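Trehalose-6-phosphate phosphatase (Neosartorya fumigata, PDB 5DXL) belongs to the trehalose-phosphatase family of the haloacid dehalogenase (HAD) superfamily and has a Rossmann-like alpha/beta domain with a smaller, separate sheet. Local coordinates at residues R21-D26 and P209-C214; D223-L228 and V238-V243. One frame throughout, in Å; residues are numbered along the deposited sequence.

Interaction 1: residues R21-D26 and P209-C214; sequences RLFMFD and PEFVLC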
loop_
_atom_site.group_PDB
_atom_site.type_symbol
_atom_site.label_atom_id
_atom_site.label_comp_id
_atom_site.label_asym_id
_atom_site.label_seq_id
_atom_site.Cartn_x
_atom_site.Cartn_y
_atom_site.Cartn_z
ATOM N N ARG A 21 2.574 -9.572 16.258
ATOM C CA ARG A 21 3.140 -8.412 15.559
ATOM C C ARG A 21 2.597 -8.330 14.145
ATOM O O ARG A 21 2.413 -9.356 13.488
ATOM C CB ARG A 21 4.670 -8.491 15.504
ATOM C CG ARG A 21 5.421 -8.537 16.844
ATOM C CD ARG A 21 5.497 -9.950 17.387
ATOM N NE ARG A 21 6.554 -10.066 18.387
ATOM C CZ ARG A 21 7.721 -10.666 18.195
ATOM N NH1 ARG A 21 8.015 -11.233 17.029
ATOM N NH2 ARG A 21 8.594 -10.709 19.193
ATOM N N LEU A 22 2.364 -7.106 13.674
ATOM C CA LEU A 22 1.908 -6.885 12.303
ATOM C C LEU A 22 2.864 -5.944 11.592
ATOM O O LEU A 22 3.183 -4.877 12.119
ATOM C CB LEU A 22 0.497 -6.305 12.289
ATOM C CG LEU A 22 -0.044 -5.830 10.941
ATOM C CD1 LEU A 22 -0.201 -6.986 9.952
ATOM C CD2 LEU A 22 -1.376 -5.118 11.142
ATOM N N PHE A 23 3.336 -6.363 10.419
ATOM C CA PHE A 23 4.227 -5.541 9.588
ATOM C C PHE A 23 3.577 -5.264 8.243
ATOM O O PHE A 23 3.081 -6.186 7.592
ATOM C CB PHE A 23 5.566 -6.251 9.359
ATOM C CG PHE A 23 6.393 -6.425 10.604
ATOM C CD1 PHE A 23 7.375 -5.510 10.929
ATOM C CD2 PHE A 23 6.205 -7.526 11.434
ATOM C CE1 PHE A 23 8.148 -5.673 12.071
ATOM C CE2 PHE A 23 6.972 -7.687 12.582
ATOM C CZ PHE A 23 7.949 -6.776 12.894
HETATM N N MSE A 24 3.547 -4.003 7.823
HETATM C CA MSE A 24 3.044 -3.665 6.501
HETATM C C MSE A 24 4.074 -2.775 5.812
HETATM O O MSE A 24 4.330 -1.655 6.262
HETATM C CB MSE A 24 1.670 -2.978 6.610
HETATM C CG MSE A 24 0.623 -3.888 7.249
HETATM SE SE MSE A 24 -1.171 -3.102 7.471
HETATM C CE MSE A 24 -0.767 -1.707 8.747
ATOM N N PHE A 25 4.668 -3.290 4.739
ATOM C CA PHE A 25 5.729 -2.589 4.016
ATOM C C PHE A 25 5.354 -2.299 2.578
ATOM O O PHE A 25 4.980 -3.222 1.858
ATOM C CB PHE A 25 7.007 -3.443 3.949
ATOM C CG PHE A 25 7.508 -3.937 5.276
ATOM C CD1 PHE A 25 7.497 -3.132 6.404
ATOM C CD2 PHE A 25 8.010 -5.211 5.379
ATOM C CE1 PHE A 25 7.993 -3.615 7.622
ATOM C CE2 PHE A 25 8.522 -5.695 6.584
ATOM C CZ PHE A 25 8.521 -4.900 7.695
ATOM N N ASP A 26 5.497 -1.051 2.139
ATOM C CA ASP A 26 5.611 -0.801 0.708
ATOM C C ASP A 26 6.937 -1.436 0.278
ATOM O O ASP A 26 7.803 -1.694 1.117
ATOM C CB ASP A 26 5.553 0.710 0.416
ATOM C CG ASP A 26 5.306 1.041 -1.060
ATOM O OD1 ASP A 26 5.211 0.140 -1.905
ATOM O OD2 ASP A 26 5.195 2.244 -1.368
ATOM N N PRO A 209 -3.008 -7.045 17.548
ATOM C CA PRO A 209 -1.553 -7.097 17.677
ATOM C C PRO A 209 -1.076 -6.011 18.624
ATOM O O PRO A 209 -1.637 -4.919 18.610
ATOM C CB PRO A 209 -1.057 -6.853 16.244
ATOM C CG PRO A 209 -2.156 -6.117 15.583
ATOM C CD PRO A 209 -3.437 -6.627 16.204
ATOM N N GLU A 210 -0.078 -6.312 19.442
ATOM C CA GLU A 210 0.486 -5.334 20.366
ATOM C C GLU A 210 1.649 -4.590 19.728
ATOM O O GLU A 210 2.310 -3.785 20.372
ATOM C CB GLU A 210 0.962 -6.009 21.653
ATOM C CG GLU A 210 -0.137 -6.599 22.519
ATOM C CD GLU A 210 0.426 -7.580 23.530
ATOM O OE1 GLU A 210 0.615 -8.761 23.168
ATOM O OE2 GLU A 210 0.708 -7.163 24.675
ATOM N N PHE A 211 1.908 -4.882 18.456
ATOM C CA PHE A 211 2.995 -4.221 17.739
ATOM C C PHE A 211 2.602 -4.122 16.276
ATOM O O PHE A 211 2.286 -5.130 15.646
ATOM C CB PHE A 211 4.303 -4.997 17.910
ATOM C CG PHE A 211 5.477 -4.433 17.144
ATOM C CD1 PHE A 211 6.409 -3.619 17.768
ATOM C CD2 PHE A 211 5.665 -4.756 15.801
ATOM C CE1 PHE A 211 7.506 -3.122 17.072
ATOM C CE2 PHE A 211 6.761 -4.262 15.099
ATOM C CZ PHE A 211 7.679 -3.456 15.728
ATOM N N VAL A 212 2.614 -2.905 15.744
ATOM C CA VAL A 212 2.376 -2.678 14.318
ATOM C C VAL A 212 3.479 -1.783 13.790
ATOM O O VAL A 212 3.713 -0.707 14.332
ATOM C CB VAL A 212 1.014 -2.012 14.040
ATOM C CG1 VAL A 212 0.816 -1.824 12.546
ATOM C CG2 VAL A 212 -0.116 -2.844 14.636
ATOM N N LEU A 213 4.186 -2.246 12.764
ATOM C CA LEU A 213 5.166 -1.406 12.077
ATOM C C LEU A 213 4.742 -1.257 10.635
ATOM O O LEU A 213 4.602 -2.248 9.909
ATOM C CB LEU A 213 6.566 -2.010 12.155
ATOM C CG LEU A 213 7.669 -1.274 11.369
ATOM C CD1 LEU A 213 7.879 0.161 11.857
ATOM C CD2 LEU A 213 8.981 -2.041 11.488
ATOM N N CYS A 214 4.529 -0.014 10.224
ATOM C CA CYS A 214 4.023 0.278 8.897
ATOM C C CYS A 214 4.959 1.262 8.231
ATOM O O CYS A 214 5.171 2.352 8.755
ATOM C CB CYS A 214 2.609 0.839 8.992
ATOM S SG CYS A 214 1.870 1.382 7.434
#
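From L22–V212 to M24–C214, two neighbouring strands run parallel in the middle of the main sheet, fully buried and only 7° apart in direction. L213 binds twice: its N donates to L22 O (2.9 Å) and its O accepts from M24 N (2.9 Å), while L22 N reaches F211 O at 2.8 Å. On one face, F23 and F211 meet obliquely, planes at 51°, with F23 CZ 3.5 Å from F211 CE2. L213 CD2 lies at the edge of the F23 ring, 3.8 Å from CE1, and also at the edge of the F25 ring; a branched leucine suits this place between two flat groups. In this Rossmann-like HAD core, strand 21-25 leads into D26, which begins the DxDxT signature of the superfamily. R21 adds aliphatic bulk, its CG 3.9 Å from F211 CB, while its guanidinium leaves for N60 and the ring of Y15 on helix 8-17. The opposite face is apolar: aliphatic L22 and V212 lie side by side, pointing the same way. Beyond them the selenomethionine M24 bends at its last torsion (chi3 -65°), placing CE 4.1 Å from V212 CG1 and 4.2 Å from C214 CB.

Interaction 2: residues D223-L228 and V238-V243; sequences DMFRAL and VFSVTV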
loop_
_atom_site.group_PDB
_atom_site.type_symbol
_atom_site.label_atom_id
_atom_site.label_comp_id
_atom_site.label_asym_id
_atom_site.label_seq_id
_atom_site.Cartn_x
_atom_site.Cartn_y
_atom_site.Cartn_z
ATOM N N ASP A 223 -1.845 6.948 3.130
ATOM C CA ASP A 223 -3.183 6.473 3.476
ATOM C C ASP A 223 -3.122 5.318 4.483
ATOM O O ASP A 223 -4.039 5.145 5.288
ATOM C CB ASP A 223 -3.951 6.066 2.211
ATOM C CG ASP A 223 -4.407 7.276 1.384
ATOM O OD1 ASP A 223 -4.700 8.345 1.977
ATOM O OD2 ASP A 223 -4.472 7.155 0.140
HETATM N N MSE A 224 -2.039 4.534 4.460
HETATM C CA MSE A 224 -1.828 3.504 5.482
HETATM C C MSE A 224 -1.670 4.156 6.851
HETATM O O MSE A 224 -2.249 3.684 7.832
HETATM C CB MSE A 224 -0.595 2.645 5.176
HETATM C CG MSE A 224 -0.712 1.859 3.885
HETATM SE SE MSE A 224 0.609 0.428 3.758
HETATM C CE MSE A 224 2.235 1.524 3.629
ATOM N N PHE A 225 -0.874 5.223 6.910
ATOM C CA PHE A 225 -0.624 5.909 8.180
ATOM C C PHE A 225 -1.927 6.511 8.710
ATOM O O PHE A 225 -2.218 6.422 9.905
ATOM C CB PHE A 225 0.430 7.014 8.037
ATOM C CG PHE A 225 1.706 6.581 7.357
ATOM C CD1 PHE A 225 2.236 5.311 7.546
ATOM C CD2 PHE A 225 2.378 7.467 6.521
ATOM C CE1 PHE A 225 3.417 4.924 6.906
ATOM C CE2 PHE A 225 3.553 7.096 5.877
ATOM C CZ PHE A 225 4.080 5.825 6.069
ATOM N N ARG A 226 -2.703 7.106 7.808
ATOM C CA ARG A 226 -4.022 7.642 8.160
ATOM C C ARG A 226 -4.912 6.565 8.746
ATOM O O ARG A 226 -5.564 6.769 9.767
ATOM C CB ARG A 226 -4.717 8.254 6.940
ATOM C CG ARG A 226 -4.256 9.635 6.602
ATOM C CD ARG A 226 -5.160 10.317 5.563
ATOM N NE ARG A 226 -4.507 11.531 5.092
ATOM C CZ ARG A 226 -3.716 11.584 4.024
ATOM N NH1 ARG A 226 -3.509 10.494 3.297
ATOM N NH2 ARG A 226 -3.138 12.727 3.677
ATOM N N ALA A 227 -4.952 5.412 8.088
ATOM C CA ALA A 227 -5.792 4.326 8.552
ATOM C C ALA A 227 -5.395 3.856 9.945
ATOM O O ALA A 227 -6.253 3.547 10.772
ATOM C CB ALA A 227 -5.743 3.157 7.562
ATOM N N LEU A 228 -4.097 3.782 10.215
ATOM C CA LEU A 228 -3.649 3.307 11.512
ATOM C C LEU A 228 -3.983 4.315 12.610
ATOM O O LEU A 228 -4.232 3.930 13.747
ATOM C CB LEU A 228 -2.154 3.005 11.486
ATOM C CG LEU A 228 -1.844 1.664 10.819
ATOM C CD1 LEU A 228 -0.347 1.496 10.686
ATOM C CD2 LEU A 228 -2.429 0.533 11.639
ATOM N N VAL A 238 1.746 1.224 17.971
ATOM C CA VAL A 238 1.733 1.464 16.527
ATOM C C VAL A 238 2.864 2.386 16.110
ATOM O O VAL A 238 3.033 3.464 16.675
ATOM C CB VAL A 238 0.397 2.080 16.068
ATOM C CG1 VAL A 238 0.433 2.411 14.581
ATOM C CG2 VAL A 238 -0.755 1.146 16.383
ATOM N N PHE A 239 3.639 1.952 15.118
ATOM C CA PHE A 239 4.736 2.733 14.578
ATOM C C PHE A 239 4.513 2.930 13.087
ATOM O O PHE A 239 4.881 2.066 12.270
ATOM C CB PHE A 239 6.085 2.044 14.838
ATOM C CG PHE A 239 6.359 1.780 16.293
ATOM C CD1 PHE A 239 5.845 0.651 16.913
ATOM C CD2 PHE A 239 7.142 2.650 17.030
ATOM C CE1 PHE A 239 6.094 0.403 18.254
ATOM C CE2 PHE A 239 7.403 2.404 18.371
ATOM C CZ PHE A 239 6.872 1.276 18.981
ATOM N N SER A 240 3.900 4.058 12.744
ATOM C CA SER A 240 3.753 4.488 11.356
ATOM C C SER A 240 4.979 5.308 10.997
ATOM O O SER A 240 5.267 6.332 11.629
ATOM C CB SER A 240 2.481 5.308 11.149
ATOM O OG SER A 240 1.317 4.492 11.253
ATOM N N VAL A 241 5.707 4.838 9.992
ATOM C CA VAL A 241 7.020 5.383 9.686
ATOM C C VAL A 241 7.137 5.688 8.207
ATOM O O VAL A 241 7.019 4.792 7.379
ATOM C CB VAL A 241 8.138 4.389 10.071
ATOM C CG1 VAL A 241 9.514 5.041 9.919
ATOM C CG2 VAL A 241 7.956 3.848 11.488
ATOM N N THR A 242 7.361 6.952 7.863
ATOM C CA THR A 242 7.620 7.297 6.469
ATOM C C THR A 242 9.107 7.179 6.167
ATOM O O THR A 242 9.946 7.311 7.056
ATOM C CB THR A 242 7.133 8.725 6.120
ATOM O OG1 THR A 242 7.164 8.900 4.698
ATOM C CG2 THR A 242 8.006 9.809 6.793
ATOM N N VAL A 243 9.426 6.889 4.914
ATOM C CA VAL A 243 10.807 6.892 4.472
ATOM C C VAL A 243 11.043 8.248 3.804
ATOM O O VAL A 243 10.400 8.581 2.801
ATOM C CB VAL A 243 11.095 5.722 3.529
ATOM C CG1 VAL A 243 12.529 5.775 3.019
ATOM C CG2 VAL A 243 10.851 4.416 4.271
#
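F225 and L228 are the residues by which helix 222-229 packs on strand 238-243, within the beta-alpha-beta crossover formed by strand 211-216, this helix and that strand. The helix runs nearly antiparallel to the strand, at 162°, with the axes 8.7 Å apart at their closest, and no hydrogen bond joins the segments: the contact is made by van der Waals packing. F225 does most of the work. Its CG stands anti to its carbonyl carbon (chi1 -51°), and the ring reaches past S240, with CD1 3.6 Å from S240 CB. Farther out, CZ lies 3.4 Å from the carbonyl O of V241, and CE2 is 3.9 Å from T242 CB, the phenylalanine and threonine side chains crossing at about a right angle. A large flat ring can thus follow three successive strand residues, while serine, being small, lets the backbones come close: the CA atoms of F225 and S240 are 5.6 Å apart. One helical turn on, L228 points toward the strand, and its CD1 touches both S240 OG (3.5 Å) and V238 CG1 (4.1 Å). Branched chains suit this end, with L228 buried and V238 partly exposed beside the S240 hydroxyl. R226 and D223 form a salt bridge outside the contact, and T242, which meets F225 through CB, has OG1 hydrogen-bonded to K248 NZ. Around the contact, L228 also rests on C214 of strand 211-216 and on V198 of helix 190-199, while the side chain of V241, directed away from helix 222-229, packs against L213, L215, W254 and L256 of the two flanking strands.

Overall arrangement
Both contacts are buried in the same alpha/beta domain, and strand 211-216 connects them. Interaction 1 is chiefly strand-to-strand, so backbone hydrogen bonds set its register and side chains pack on both faces. Interaction 2 joins a covering helix to the sheet by van der Waals packing alone, against polar atoms too; the helix's outer side carries charge. The strands of the two contacts are neighbours: V212 O and F239 N, and C214 O and V241 N, probably form hydrogen bonds, each 2.8 Å long. C214 belongs to both settings, since it pairs with M24 in interaction 1 and its CB touches L228 CD1 at 3.5 Å. Helix 222-229 therefore spans the face bearing C214 and S240.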